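Local coordinates for Sodium/calcium exchanger membrane region domain-containing protein (Archaeoglobus fulgidus, PDB 4KPP) that is an H+/Ca2+ exchanger of the sodium/calcium exchanger family, probably moving calcium across the membrane against a counter-flow of protons, at residues L147-A152 with Q323-V328; A107-I112 with V317-A322; F143-A148 with S280-Q285; V328-D333 with W338-A343; A102-A107 with L288-I293. All coordinates share one frame; numbering follows the deposited sequence.

Interaction 1: L147-A152 with Q323-V328; sequences LATLYA and QSLFAV. With OLB ((2S)-2,3-dihydroxypropyl (9Z)-octadec-9-enoate), chain E.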
# COMPACT_ATOMS: atom_id res chain seq x y z
N LEU A 147 -4.08 -9.66 -13.80
CA LEU A 147 -4.97 -10.73 -13.36
C LEU A 147 -5.87 -10.31 -12.19
O LEU A 147 -7.05 -10.66 -12.15
CB LEU A 147 -4.18 -11.98 -12.97
CG LEU A 147 -3.48 -12.75 -14.10
CD1 LEU A 147 -3.06 -14.12 -13.61
CD2 LEU A 147 -4.37 -12.85 -15.33
N ALA A 148 -5.29 -9.58 -11.25
CA ALA A 148 -6.03 -9.09 -10.10
C ALA A 148 -7.11 -8.10 -10.53
O ALA A 148 -8.23 -8.12 -10.01
CB ALA A 148 -5.09 -8.43 -9.09
N THR A 149 -6.77 -7.26 -11.50
CA THR A 149 -7.70 -6.24 -11.99
C THR A 149 -8.86 -6.87 -12.76
O THR A 149 -10.01 -6.49 -12.56
CB THR A 149 -6.98 -5.21 -12.87
OG1 THR A 149 -5.98 -4.54 -12.09
CG2 THR A 149 -7.96 -4.19 -13.42
N LEU A 150 -8.55 -7.83 -13.62
CA LEU A 150 -9.58 -8.55 -14.36
C LEU A 150 -10.52 -9.27 -13.41
O LEU A 150 -11.73 -9.33 -13.64
CB LEU A 150 -8.96 -9.55 -15.33
CG LEU A 150 -8.19 -8.96 -16.52
CD1 LEU A 150 -7.74 -10.06 -17.46
CD2 LEU A 150 -9.04 -7.93 -17.24
N TYR A 151 -9.97 -9.82 -12.33
CA TYR A 151 -10.79 -10.50 -11.34
C TYR A 151 -11.61 -9.51 -10.53
O TYR A 151 -12.75 -9.79 -10.16
CB TYR A 151 -9.94 -11.37 -10.42
CG TYR A 151 -10.77 -12.34 -9.62
CD1 TYR A 151 -11.09 -13.59 -10.14
CD2 TYR A 151 -11.26 -12.01 -8.36
CE1 TYR A 151 -11.86 -14.49 -9.42
CE2 TYR A 151 -12.03 -12.90 -7.64
CZ TYR A 151 -12.33 -14.14 -8.17
OH TYR A 151 -13.09 -15.03 -7.46
N ALA A 152 -11.03 -8.34 -10.25
CA ALA A 152 -11.71 -7.32 -9.45
C ALA A 152 -12.91 -6.72 -10.18
O ALA A 152 -13.83 -6.20 -9.55
CB ALA A 152 -10.73 -6.23 -9.03
N GLN A 323 -8.93 2.44 -12.75
CA GLN A 323 -7.66 3.14 -12.59
C GLN A 323 -6.49 2.16 -12.68
O GLN A 323 -5.42 2.50 -13.19
CB GLN A 323 -7.60 3.86 -11.24
CG GLN A 323 -6.34 4.70 -11.05
CD GLN A 323 -6.05 4.99 -9.59
OE1 GLN A 323 -6.27 4.15 -8.72
NE2 GLN A 323 -5.55 6.19 -9.31
N SER A 324 -6.70 0.95 -12.18
CA SER A 324 -5.65 -0.07 -12.15
C SER A 324 -5.38 -0.64 -13.53
O SER A 324 -4.25 -1.01 -13.85
CB SER A 324 -6.02 -1.19 -11.17
OG SER A 324 -6.24 -0.66 -9.87
N LEU A 325 -6.42 -0.71 -14.36
CA LEU A 325 -6.27 -1.13 -15.75
C LEU A 325 -5.39 -0.11 -16.47
O LEU A 325 -4.46 -0.48 -17.19
CB LEU A 325 -7.64 -1.19 -16.43
CG LEU A 325 -7.90 -2.36 -17.39
CD1 LEU A 325 -8.91 -1.95 -18.46
CD2 LEU A 325 -6.61 -2.88 -18.01
N PHE A 326 -5.71 1.16 -16.28
CA PHE A 326 -4.96 2.25 -16.88
C PHE A 326 -3.52 2.26 -16.38
O PHE A 326 -2.59 2.59 -17.13
CB PHE A 326 -5.65 3.58 -16.58
CG PHE A 326 -5.01 4.76 -17.25
CD1 PHE A 326 -4.89 4.80 -18.63
CD2 PHE A 326 -4.53 5.82 -16.50
CE1 PHE A 326 -4.30 5.89 -19.26
CE2 PHE A 326 -3.95 6.91 -17.12
CZ PHE A 326 -3.83 6.95 -18.49
N ALA A 327 -3.33 1.91 -15.11
CA ALA A 327 -2.00 1.81 -14.52
C ALA A 327 -1.18 0.71 -15.19
O ALA A 327 -0.01 0.92 -15.53
CB ALA A 327 -2.10 1.57 -13.02
N VAL A 328 -1.78 -0.46 -15.37
CA VAL A 328 -1.14 -1.58 -16.05
C VAL A 328 -0.71 -1.20 -17.47
O VAL A 328 0.42 -1.48 -17.87
CB VAL A 328 -2.09 -2.80 -16.13
CG1 VAL A 328 -1.57 -3.81 -17.14
CG2 VAL A 328 -2.25 -3.43 -14.76
C1 OLB E . -14.69 -16.28 -11.75
C2 OLB E . -14.49 -15.41 -12.95
C3 OLB E . -13.07 -14.96 -13.00
C4 OLB E . -12.67 -14.72 -14.42
C5 OLB E . -12.37 -13.28 -14.61
O19 OLB E . -14.08 -17.33 -11.65
O20 OLB E . -15.57 -15.91 -10.76
C21 OLB E . -15.78 -16.77 -9.70
C22 OLB E . -16.35 -16.00 -8.56
O23 OLB E . -16.84 -14.80 -9.04
C24 OLB E . -17.44 -16.79 -7.93
C6 OLB E . -10.98 -12.99 -14.15
C7 OLB E . -10.00 -13.72 -15.00
C8 OLB E . -8.64 -13.13 -14.81
C9 OLB E . -8.19 -13.37 -13.41
C10 OLB E . -7.50 -14.65 -13.07
C11 OLB E . -7.73 -15.28 -11.73
C12 OLB E . -7.19 -16.67 -11.77
C13 OLB E . -7.86 -17.50 -10.72
C14 OLB E . -9.28 -17.76 -11.09
C15 OLB E . -9.90 -18.60 -10.03
C16 OLB E . -11.36 -18.75 -10.26
C17 OLB E . -11.60 -19.48 -11.54
C18 OLB E . -12.55 -20.61 -11.32
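T149 is the one side chain of 147-152 that reaches across to 323-328, and its two branches do different work. With chi1 at -62°, OG1 lies beside its own backbone N and passes 3.5 Å from S324 CB, while the methyl, anti to that nitrogen, points across to the backbone of L325, CG2 standing 3.9 Å from L325 N and 4.3 Å from L325 CB. The hydroxyl is already bound to L145 O and to the indole NE1 of W286, which fixes the rotation of the branch. S324 is turned in the same sense, its OG engaged by T320 O and by the ammonium of K282. The far side of 147-152 carries a monoolein molecule: its chain passes 3.6 Å from L150 CB (atom C8), and its glycerol C22 lies 3.6 Å from Y151 OH. The Y151 ring meets the lipid obliquely, and its hydroxyl is held by D165. Helix 138-152 thus packs on helix 311-331 and on lipid, as at the margin of a transmembrane bundle.

Interaction 2: A107-I112 with V317-A322; sequences ANRLLI and VLLTAA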
# COMPACT_ATOMS: atom_id res chain seq x y z
N ALA A 107 -6.88 3.64 -0.36
CA ALA A 107 -5.46 3.32 -0.29
C ALA A 107 -4.89 3.05 -1.68
O ALA A 107 -3.86 3.61 -2.04
CB ALA A 107 -5.22 2.13 0.63
N ASN A 108 -5.58 2.21 -2.45
CA ASN A 108 -5.14 1.86 -3.80
C ASN A 108 -5.06 3.05 -4.75
O ASN A 108 -4.06 3.24 -5.43
CB ASN A 108 -6.05 0.79 -4.41
CG ASN A 108 -5.67 -0.61 -3.98
OD1 ASN A 108 -4.90 -1.29 -4.65
ND2 ASN A 108 -6.21 -1.04 -2.85
N ARG A 109 -6.13 3.85 -4.79
CA ARG A 109 -6.20 4.96 -5.72
C ARG A 109 -5.25 6.10 -5.35
O ARG A 109 -4.68 6.75 -6.23
CB ARG A 109 -7.64 5.47 -5.87
CG ARG A 109 -8.60 4.41 -6.41
CD ARG A 109 -9.65 5.01 -7.33
NE ARG A 109 -10.49 5.99 -6.65
CZ ARG A 109 -11.58 5.68 -5.95
NH1 ARG A 109 -11.97 4.42 -5.85
NH2 ARG A 109 -12.29 6.64 -5.36
N LEU A 110 -5.07 6.31 -4.05
CA LEU A 110 -4.14 7.33 -3.57
C LEU A 110 -2.71 6.94 -3.93
O LEU A 110 -1.89 7.80 -4.25
CB LEU A 110 -4.26 7.47 -2.05
CG LEU A 110 -3.41 8.57 -1.39
CD1 LEU A 110 -4.18 9.88 -1.33
CD2 LEU A 110 -2.95 8.13 -0.01
N LEU A 111 -2.43 5.65 -3.86
CA LEU A 111 -1.09 5.13 -4.13
C LEU A 111 -0.68 5.44 -5.57
O LEU A 111 0.45 5.86 -5.83
CB LEU A 111 -1.07 3.63 -3.90
CG LEU A 111 0.19 2.95 -3.36
CD1 LEU A 111 0.26 1.54 -3.92
CD2 LEU A 111 1.47 3.72 -3.63
N ILE A 112 -1.59 5.21 -6.50
CA ILE A 112 -1.31 5.46 -7.91
C ILE A 112 -1.50 6.93 -8.26
O ILE A 112 -0.61 7.55 -8.84
CB ILE A 112 -2.18 4.58 -8.82
CG1 ILE A 112 -1.86 3.10 -8.59
CG2 ILE A 112 -1.97 4.95 -10.29
CD1 ILE A 112 -2.70 2.16 -9.40
N VAL A 317 -15.06 0.27 -6.18
CA VAL A 317 -14.24 -0.85 -6.61
C VAL A 317 -14.05 -0.82 -8.12
O VAL A 317 -12.95 -1.03 -8.62
CB VAL A 317 -14.85 -2.20 -6.17
CG1 VAL A 317 -14.15 -3.37 -6.85
CG2 VAL A 317 -14.80 -2.34 -4.66
N LEU A 318 -15.14 -0.55 -8.84
CA LEU A 318 -15.11 -0.42 -10.29
C LEU A 318 -14.15 0.69 -10.72
O LEU A 318 -13.35 0.52 -11.64
CB LEU A 318 -16.52 -0.16 -10.83
CG LEU A 318 -16.66 0.24 -12.30
CD1 LEU A 318 -16.10 -0.84 -13.22
CD2 LEU A 318 -18.12 0.54 -12.63
N LEU A 319 -14.25 1.83 -10.04
CA LEU A 319 -13.39 2.98 -10.31
C LEU A 319 -11.94 2.60 -10.06
O LEU A 319 -11.05 2.95 -10.84
CB LEU A 319 -13.78 4.15 -9.40
CG LEU A 319 -13.65 5.60 -9.88
CD1 LEU A 319 -13.88 6.56 -8.72
CD2 LEU A 319 -12.31 5.90 -10.54
N THR A 320 -11.70 1.88 -8.96
CA THR A 320 -10.35 1.47 -8.58
C THR A 320 -9.79 0.48 -9.58
O THR A 320 -8.61 0.55 -9.94
CB THR A 320 -10.33 0.85 -7.17
OG1 THR A 320 -11.01 1.72 -6.25
CG2 THR A 320 -8.90 0.64 -6.71
N ALA A 321 -10.63 -0.45 -10.02
CA ALA A 321 -10.23 -1.44 -11.02
C ALA A 321 -9.92 -0.74 -12.34
O ALA A 321 -8.97 -1.10 -13.04
CB ALA A 321 -11.32 -2.47 -11.20
N ALA A 322 -10.73 0.26 -12.67
CA ALA A 322 -10.54 1.04 -13.89
C ALA A 322 -9.22 1.78 -13.87
O ALA A 322 -8.47 1.76 -14.85
CB ALA A 322 -11.70 2.00 -14.09
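R109 lays its side chain across L319 and T320, crossing both at about a right angle. Bends at chi2 and chi3 (-61° for the latter) bring the guanidinium round flat, so that L319 CD1 sits over its centre, 3.6 Å above the plane. T320 OG1 comes instead to the edge, in plane, 2.9 Å from R109 NH1; the hydroxyl is hydrogen-bonded to E316 O, one turn back. The other terminal nitrogen, NH2, forms a salt bridge with E316 and a hydrogen bond with Q351, which probably offsets the buried charge. Helices 96-127 and 311-331 pack side by side within the transmembrane helix bundle of the exchanger, bridged by this buried arginine, their local axes 9.8 Å apart and inclined by 30°. Beside the arginine the fit remains close, with N108 CB 3.7 Å from T320 CG2. Further along, the packing opens: the I112 side chain stays 6.1 Å from 317-322, although its CB points that way, and Q323 touches it there, its NE2 bonded to R109 O.

Interaction 3: F143-A148 with S280-Q285; sequences FFLFLA and SSKVNQ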
# COMPACT_ATOMS: atom_id res chain seq x y z
N PHE A 143 1.97 -8.56 -14.77
CA PHE A 143 1.16 -9.74 -15.02
C PHE A 143 0.13 -9.96 -13.91
O PHE A 143 -1.06 -10.17 -14.19
CB PHE A 143 2.06 -10.98 -15.14
CG PHE A 143 1.31 -12.26 -15.31
CD1 PHE A 143 0.88 -12.67 -16.56
CD2 PHE A 143 1.05 -13.08 -14.22
CE1 PHE A 143 0.19 -13.86 -16.73
CE2 PHE A 143 0.37 -14.27 -14.38
CZ PHE A 143 -0.06 -14.66 -15.63
N PHE A 144 0.58 -9.90 -12.66
CA PHE A 144 -0.31 -10.13 -11.53
C PHE A 144 -1.27 -8.98 -11.31
O PHE A 144 -2.39 -9.18 -10.83
CB PHE A 144 0.48 -10.44 -10.27
CG PHE A 144 0.93 -11.87 -10.18
CD1 PHE A 144 0.05 -12.85 -9.77
CD2 PHE A 144 2.22 -12.23 -10.54
CE1 PHE A 144 0.44 -14.17 -9.71
CE2 PHE A 144 2.62 -13.55 -10.47
CZ PHE A 144 1.73 -14.52 -10.05
N LEU A 145 -0.84 -7.78 -11.66
CA LEU A 145 -1.70 -6.61 -11.60
C LEU A 145 -2.85 -6.76 -12.59
O LEU A 145 -3.99 -6.41 -12.29
CB LEU A 145 -0.90 -5.35 -11.91
CG LEU A 145 -0.85 -4.26 -10.84
CD1 LEU A 145 -0.96 -4.86 -9.45
CD2 LEU A 145 0.45 -3.47 -10.97
N PHE A 146 -2.53 -7.30 -13.76
CA PHE A 146 -3.53 -7.50 -14.80
C PHE A 146 -4.56 -8.56 -14.38
O PHE A 146 -5.75 -8.38 -14.57
CB PHE A 146 -2.86 -7.89 -16.11
CG PHE A 146 -3.77 -7.83 -17.30
CD1 PHE A 146 -4.40 -6.64 -17.64
CD2 PHE A 146 -3.97 -8.94 -18.10
CE1 PHE A 146 -5.23 -6.57 -18.74
CE2 PHE A 146 -4.80 -8.88 -19.21
CZ PHE A 146 -5.43 -7.69 -19.53
N LEU A 147 -4.08 -9.66 -13.80
CA LEU A 147 -4.97 -10.73 -13.36
C LEU A 147 -5.87 -10.31 -12.19
O LEU A 147 -7.05 -10.66 -12.15
CB LEU A 147 -4.18 -11.98 -12.97
CG LEU A 147 -3.48 -12.75 -14.10
CD1 LEU A 147 -3.06 -14.12 -13.61
CD2 LEU A 147 -4.37 -12.85 -15.33
N ALA A 148 -5.29 -9.58 -11.25
CA ALA A 148 -6.03 -9.09 -10.10
C ALA A 148 -7.11 -8.10 -10.53
O ALA A 148 -8.23 -8.12 -10.01
CB ALA A 148 -5.09 -8.43 -9.09
N SER A 280 5.12 -2.79 -6.55
CA SER A 280 4.91 -4.01 -5.77
C SER A 280 3.94 -3.78 -4.61
O SER A 280 3.18 -4.67 -4.25
CB SER A 280 6.24 -4.57 -5.26
OG SER A 280 6.02 -5.72 -4.47
N SER A 281 4.00 -2.59 -4.02
CA SER A 281 3.08 -2.23 -2.94
C SER A 281 1.65 -2.16 -3.47
O SER A 281 0.70 -2.52 -2.77
CB SER A 281 3.47 -0.90 -2.32
OG SER A 281 2.54 -0.51 -1.32
N LYS A 282 1.51 -1.68 -4.71
CA LYS A 282 0.22 -1.71 -5.38
C LYS A 282 -0.26 -3.14 -5.53
O LYS A 282 -1.43 -3.43 -5.33
CB LYS A 282 0.29 -1.01 -6.75
CG LYS A 282 -0.89 -1.28 -7.68
CD LYS A 282 -2.22 -0.80 -7.11
CE LYS A 282 -3.37 -1.23 -8.02
NZ LYS A 282 -4.72 -0.86 -7.48
N VAL A 283 0.66 -4.05 -5.84
CA VAL A 283 0.31 -5.46 -6.01
C VAL A 283 -0.32 -6.05 -4.75
O VAL A 283 -1.41 -6.62 -4.82
CB VAL A 283 1.53 -6.32 -6.44
CG1 VAL A 283 1.13 -7.79 -6.56
CG2 VAL A 283 2.10 -5.82 -7.76
N ASN A 284 0.35 -5.92 -3.60
CA ASN A 284 -0.20 -6.51 -2.37
C ASN A 284 -1.50 -5.83 -1.91
O ASN A 284 -2.41 -6.50 -1.43
CB ASN A 284 0.83 -6.59 -1.23
CG ASN A 284 1.10 -5.26 -0.56
OD1 ASN A 284 0.27 -4.75 0.19
ND2 ASN A 284 2.28 -4.70 -0.80
N GLN A 285 -1.58 -4.52 -2.08
CA GLN A 285 -2.78 -3.79 -1.68
C GLN A 285 -3.96 -4.08 -2.60
O GLN A 285 -5.11 -3.88 -2.23
CB GLN A 285 -2.50 -2.29 -1.58
CG GLN A 285 -1.56 -1.94 -0.43
CD GLN A 285 -1.30 -0.45 -0.30
OE1 GLN A 285 -2.16 0.30 0.16
NE2 GLN A 285 -0.11 -0.02 -0.69
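A small aliphatic contact joins helix 138-152 to helix 271-285 in the buried interior of the bundle, with L145 set against V283 and K282. The leucine does the reaching: its CD1 lies 3.6 Å from V283 CG2 and 3.7 Å from V283 CA, so it presses on the backbone as well as on the methyl. V283 has CG1 anti to the backbone N (chi1 178°), which keeps CG2 beside that nitrogen where the leucine arrives. The same leucine methyl, CD1, lies 4.0 Å from K282 CG, and CD2 is close to that carbon too. A bend at chi2 then carries the lysine chain off, and its ammonium takes part in a cation-pi contact with W286. F144 begins toward the same helix, but its ring turns off onto I175 and L179 of helix 163-182. The contact between the segments is apolar packing without directional bonds, and K282 is split accordingly: an apolar stem against L145, and a polar end hydrogen-bonded to S324 of helix 311-331 and N108 of helix 96-127.

Interaction 4: V328-D333 with W338-A343; sequences VAILLD and WKEASA. With CA (calcium ion), chain D.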
# COMPACT_ATOMS: atom_id res chain seq x y z
N VAL A 328 -1.78 -0.46 -15.37
CA VAL A 328 -1.14 -1.58 -16.05
C VAL A 328 -0.71 -1.20 -17.47
O VAL A 328 0.42 -1.48 -17.87
CB VAL A 328 -2.09 -2.80 -16.13
CG1 VAL A 328 -1.57 -3.81 -17.14
CG2 VAL A 328 -2.25 -3.43 -14.76
N ALA A 329 -1.61 -0.57 -18.21
CA ALA A 329 -1.34 -0.19 -19.59
C ALA A 329 -0.17 0.78 -19.70
O ALA A 329 0.59 0.74 -20.66
CB ALA A 329 -2.60 0.40 -20.23
N ILE A 330 -0.04 1.65 -18.71
CA ILE A 330 1.04 2.63 -18.67
C ILE A 330 2.39 1.97 -18.39
O ILE A 330 3.41 2.37 -18.94
CB ILE A 330 0.76 3.72 -17.60
CG1 ILE A 330 -0.29 4.71 -18.13
CG2 ILE A 330 2.03 4.46 -17.20
CD1 ILE A 330 -0.61 5.82 -17.16
N LEU A 331 2.38 0.94 -17.54
CA LEU A 331 3.61 0.25 -17.18
C LEU A 331 4.16 -0.66 -18.28
O LEU A 331 5.31 -1.09 -18.22
CB LEU A 331 3.40 -0.58 -15.91
CG LEU A 331 2.94 0.17 -14.66
CD1 LEU A 331 2.75 -0.79 -13.50
CD2 LEU A 331 3.93 1.28 -14.29
N LEU A 332 3.34 -0.96 -19.28
CA LEU A 332 3.69 -1.94 -20.31
C LEU A 332 4.96 -1.61 -21.11
O LEU A 332 5.70 -2.51 -21.49
CB LEU A 332 2.51 -2.18 -21.26
CG LEU A 332 1.38 -3.05 -20.72
CD1 LEU A 332 0.22 -3.07 -21.70
CD2 LEU A 332 1.86 -4.47 -20.45
N ASP A 333 5.21 -0.32 -21.36
CA ASP A 333 6.40 0.09 -22.10
C ASP A 333 7.63 0.19 -21.19
O ASP A 333 8.70 0.62 -21.63
CB ASP A 333 6.15 1.41 -22.84
CG ASP A 333 5.62 2.50 -21.94
OD1 ASP A 333 5.46 2.24 -20.73
OD2 ASP A 333 5.38 3.62 -22.44
N TRP A 338 5.95 11.92 -18.50
CA TRP A 338 5.34 13.04 -17.80
C TRP A 338 3.85 13.15 -18.14
O TRP A 338 3.05 13.57 -17.30
CB TRP A 338 6.07 14.35 -18.13
CG TRP A 338 5.27 15.30 -18.95
CD1 TRP A 338 5.15 15.32 -20.31
CD2 TRP A 338 4.47 16.39 -18.46
NE1 TRP A 338 4.32 16.34 -20.70
CE2 TRP A 338 3.89 17.02 -19.58
CE3 TRP A 338 4.18 16.89 -17.18
CZ2 TRP A 338 3.05 18.12 -19.47
CZ3 TRP A 338 3.34 17.98 -17.07
CH2 TRP A 338 2.79 18.59 -18.20
N LYS A 339 3.50 12.76 -19.36
CA LYS A 339 2.10 12.74 -19.77
C LYS A 339 1.32 11.71 -18.97
O LYS A 339 0.23 11.99 -18.46
CB LYS A 339 1.97 12.44 -21.27
CG LYS A 339 2.49 13.54 -22.18
CD LYS A 339 2.23 13.20 -23.64
CE LYS A 339 2.80 14.27 -24.58
NZ LYS A 339 1.73 15.09 -25.23
N GLU A 340 1.88 10.51 -18.86
CA GLU A 340 1.24 9.42 -18.13
C GLU A 340 1.12 9.74 -16.64
O GLU A 340 0.08 9.49 -16.03
CB GLU A 340 1.99 8.11 -18.33
CG GLU A 340 1.95 7.58 -19.76
CD GLU A 340 2.88 6.40 -19.97
OE1 GLU A 340 3.84 6.26 -19.19
OE2 GLU A 340 2.64 5.61 -20.91
N ALA A 341 2.18 10.29 -16.06
CA ALA A 341 2.17 10.68 -14.66
C ALA A 341 1.16 11.79 -14.39
O ALA A 341 0.40 11.73 -13.42
CB ALA A 341 3.56 11.11 -14.21
N SER A 342 1.13 12.80 -15.25
CA SER A 342 0.19 13.91 -15.10
C SER A 342 -1.24 13.42 -15.29
O SER A 342 -2.16 13.90 -14.62
CB SER A 342 0.51 15.05 -16.06
OG SER A 342 0.34 14.66 -17.41
N ALA A 343 -1.43 12.47 -16.20
CA ALA A 343 -2.74 11.86 -16.42
C ALA A 343 -3.21 11.13 -15.16
O ALA A 343 -4.37 11.27 -14.75
CB ALA A 343 -2.70 10.92 -17.61
CA CA D . 4.61 4.37 -19.97
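Two carboxylates, from D333 and E340, face each other across one calcium ion, and each grips it with both oxygens. Their nearest atoms, D333 OD2 and E340 OE2, are 3.7 Å apart, a proximity of like charges that the metal between them would offset, and the two planes are inclined by 55°. The glutamate binds more closely, E340 OE1 lying 2.2 Å and OE2 2.5 Å from the calcium. D333 is as uneven but somewhat farther, with OD1 at 2.4 Å and OD2 at 2.7 Å from the ion; its chi1 of 53° puts CG between backbone N and carbonyl carbon and turns the group back toward the helix end. There I330 O supplies a further ligand, 2.5 Å from the metal, and K335 O completes the set. S337 N donates to E340 OE1 and so helps to orient the glutamate. Alongside the metal the E340 chain, extended beyond CG, runs antiparallel to the I330 side chain: I330 CG2 lies a tight 3.2 Å from E340 OE1, and I330 CD1 is 3.7 Å from E340 CB. I330 thus packs along the glutamate stem, while D333 and E340 remain partly exposed. All four residues come from within eleven positions, making this a compact calcium site built across a helix-strand-helix connection, which ties the end of helix 311-331 to the first turn of helix 338-353.

Interaction 5: A102-A107 with L288-I293; sequences ANMTGA and LLIGTI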
# COMPACT_ATOMS: atom_id res chain seq x y z
N ALA A 102 -14.20 1.20 1.40
CA ALA A 102 -13.84 2.58 1.10
C ALA A 102 -12.37 2.87 1.44
O ALA A 102 -11.68 3.56 0.70
CB ALA A 102 -14.76 3.55 1.84
N ASN A 103 -11.91 2.34 2.57
CA ASN A 103 -10.52 2.54 2.99
C ASN A 103 -9.55 1.82 2.06
O ASN A 103 -8.47 2.33 1.75
CB ASN A 103 -10.33 2.07 4.44
CG ASN A 103 -8.92 2.32 4.95
OD1 ASN A 103 -8.07 1.43 4.89
ND2 ASN A 103 -8.68 3.52 5.45
N MET A 104 -9.94 0.63 1.63
CA MET A 104 -9.12 -0.18 0.73
C MET A 104 -8.98 0.48 -0.64
O MET A 104 -7.89 0.54 -1.21
CB MET A 104 -9.75 -1.56 0.58
CG MET A 104 -8.87 -2.58 -0.11
SD MET A 104 -9.70 -3.30 -1.54
CE MET A 104 -9.44 -2.02 -2.74
N THR A 105 -10.10 0.95 -1.18
CA THR A 105 -10.10 1.60 -2.48
C THR A 105 -9.38 2.94 -2.41
O THR A 105 -8.68 3.33 -3.35
CB THR A 105 -11.54 1.81 -3.01
OG1 THR A 105 -12.32 2.49 -2.02
CG2 THR A 105 -12.19 0.47 -3.34
N GLY A 106 -9.54 3.63 -1.29
CA GLY A 106 -8.83 4.88 -1.06
C GLY A 106 -7.33 4.66 -1.07
O GLY A 106 -6.60 5.41 -1.73
N ALA A 107 -6.88 3.64 -0.36
CA ALA A 107 -5.46 3.32 -0.29
C ALA A 107 -4.89 3.05 -1.68
O ALA A 107 -3.86 3.61 -2.04
CB ALA A 107 -5.22 2.13 0.63
N LEU A 288 -3.57 -9.09 -1.64
CA LEU A 288 -3.59 -9.53 -0.24
C LEU A 288 -4.54 -8.71 0.63
O LEU A 288 -5.23 -9.26 1.49
CB LEU A 288 -2.18 -9.51 0.35
CG LEU A 288 -2.06 -10.02 1.79
CD1 LEU A 288 -2.32 -11.52 1.88
CD2 LEU A 288 -0.70 -9.67 2.38
N LEU A 289 -4.57 -7.40 0.40
CA LEU A 289 -5.40 -6.50 1.19
C LEU A 289 -6.88 -6.83 1.03
O LEU A 289 -7.62 -6.87 2.02
CB LEU A 289 -5.15 -5.05 0.78
CG LEU A 289 -5.10 -3.99 1.89
CD1 LEU A 289 -5.54 -2.63 1.36
CD2 LEU A 289 -5.92 -4.38 3.11
N ILE A 290 -7.31 -7.04 -0.21
CA ILE A 290 -8.71 -7.36 -0.47
C ILE A 290 -9.09 -8.67 0.20
O ILE A 290 -10.14 -8.76 0.84
CB ILE A 290 -8.99 -7.46 -1.98
CG1 ILE A 290 -8.36 -6.28 -2.73
CG2 ILE A 290 -10.49 -7.54 -2.23
CD1 ILE A 290 -8.60 -6.29 -4.22
N GLY A 291 -8.24 -9.68 0.06
CA GLY A 291 -8.46 -10.95 0.72
C GLY A 291 -8.51 -10.81 2.22
O GLY A 291 -9.34 -11.43 2.89
N THR A 292 -7.63 -9.98 2.77
CA THR A 292 -7.54 -9.79 4.21
C THR A 292 -8.82 -9.22 4.82
O THR A 292 -9.31 -9.73 5.82
CB THR A 292 -6.34 -8.89 4.59
OG1 THR A 292 -5.12 -9.51 4.17
CG2 THR A 292 -6.30 -8.67 6.09
N ILE A 293 -9.37 -8.17 4.21
CA ILE A 293 -10.58 -7.56 4.75
C ILE A 293 -11.79 -8.49 4.63
O ILE A 293 -12.66 -8.50 5.51
CB ILE A 293 -10.88 -6.17 4.15
CG1 ILE A 293 -11.17 -6.26 2.65
CG2 ILE A 293 -9.74 -5.19 4.44
CD1 ILE A 293 -11.66 -4.96 2.05
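The segments run almost exactly antiparallel, their local axes inclined by 173° and 10.7 Å apart, with M104 and I290 closest in the backbone at 7.3 Å between CA atoms. That spacing is filled largely by one side chain. M104 starts with CG anti to the backbone N (chi1 -169°), heading across the gap. Its CB faces I293, whose CD1 is 4.2 Å away, and its CG passes alongside L289, coming within 3.6 Å of L289 CD1. The bend at chi2 then carries the sulfur over to I290, where M104 SD lies 3.5 Å from I290 CG1. I290 holds CG1 beside its backbone N, which brings that methylene up to the sulfur obliquely. All of this is apolar packing. Behind it, T292 OG1 donates to L288 O over 2.7 Å from above the carbonyl plane, an oxygen that T292 N also uses, so the hydroxyl is taken up within its own helix. Around the pair, N103 of helix 96-127 bonds to V246 O of helix 242-267, T105 rests on helix 311-331, and M104 also touches D82 of helix 76-91, while I290 packs on F169 of helix 163-182.

In the fold
Interactions 1, 2, 3 and 5 are buried contacts between helices far apart in sequence, whereas interaction 4 is local, partly exposed and farthest from the centre of the chain. Helix 311-331 serves interactions 2, 1 and 4 in turn, passing from a sheathed arginine through a threonine, serine and leucine contact to a calcium site. Helix 138-152 carries interactions 1 and 3, and helix 96-127 carries 2 and 5. K282 binds three of them together, its ammonium bonding to S324 of interaction 1 and N108 of interaction 2 while its stem belongs to interaction 3. Interactions 3 and 5 are purely apolar across their segments, and meet where N284 O probably accepts from L289 N.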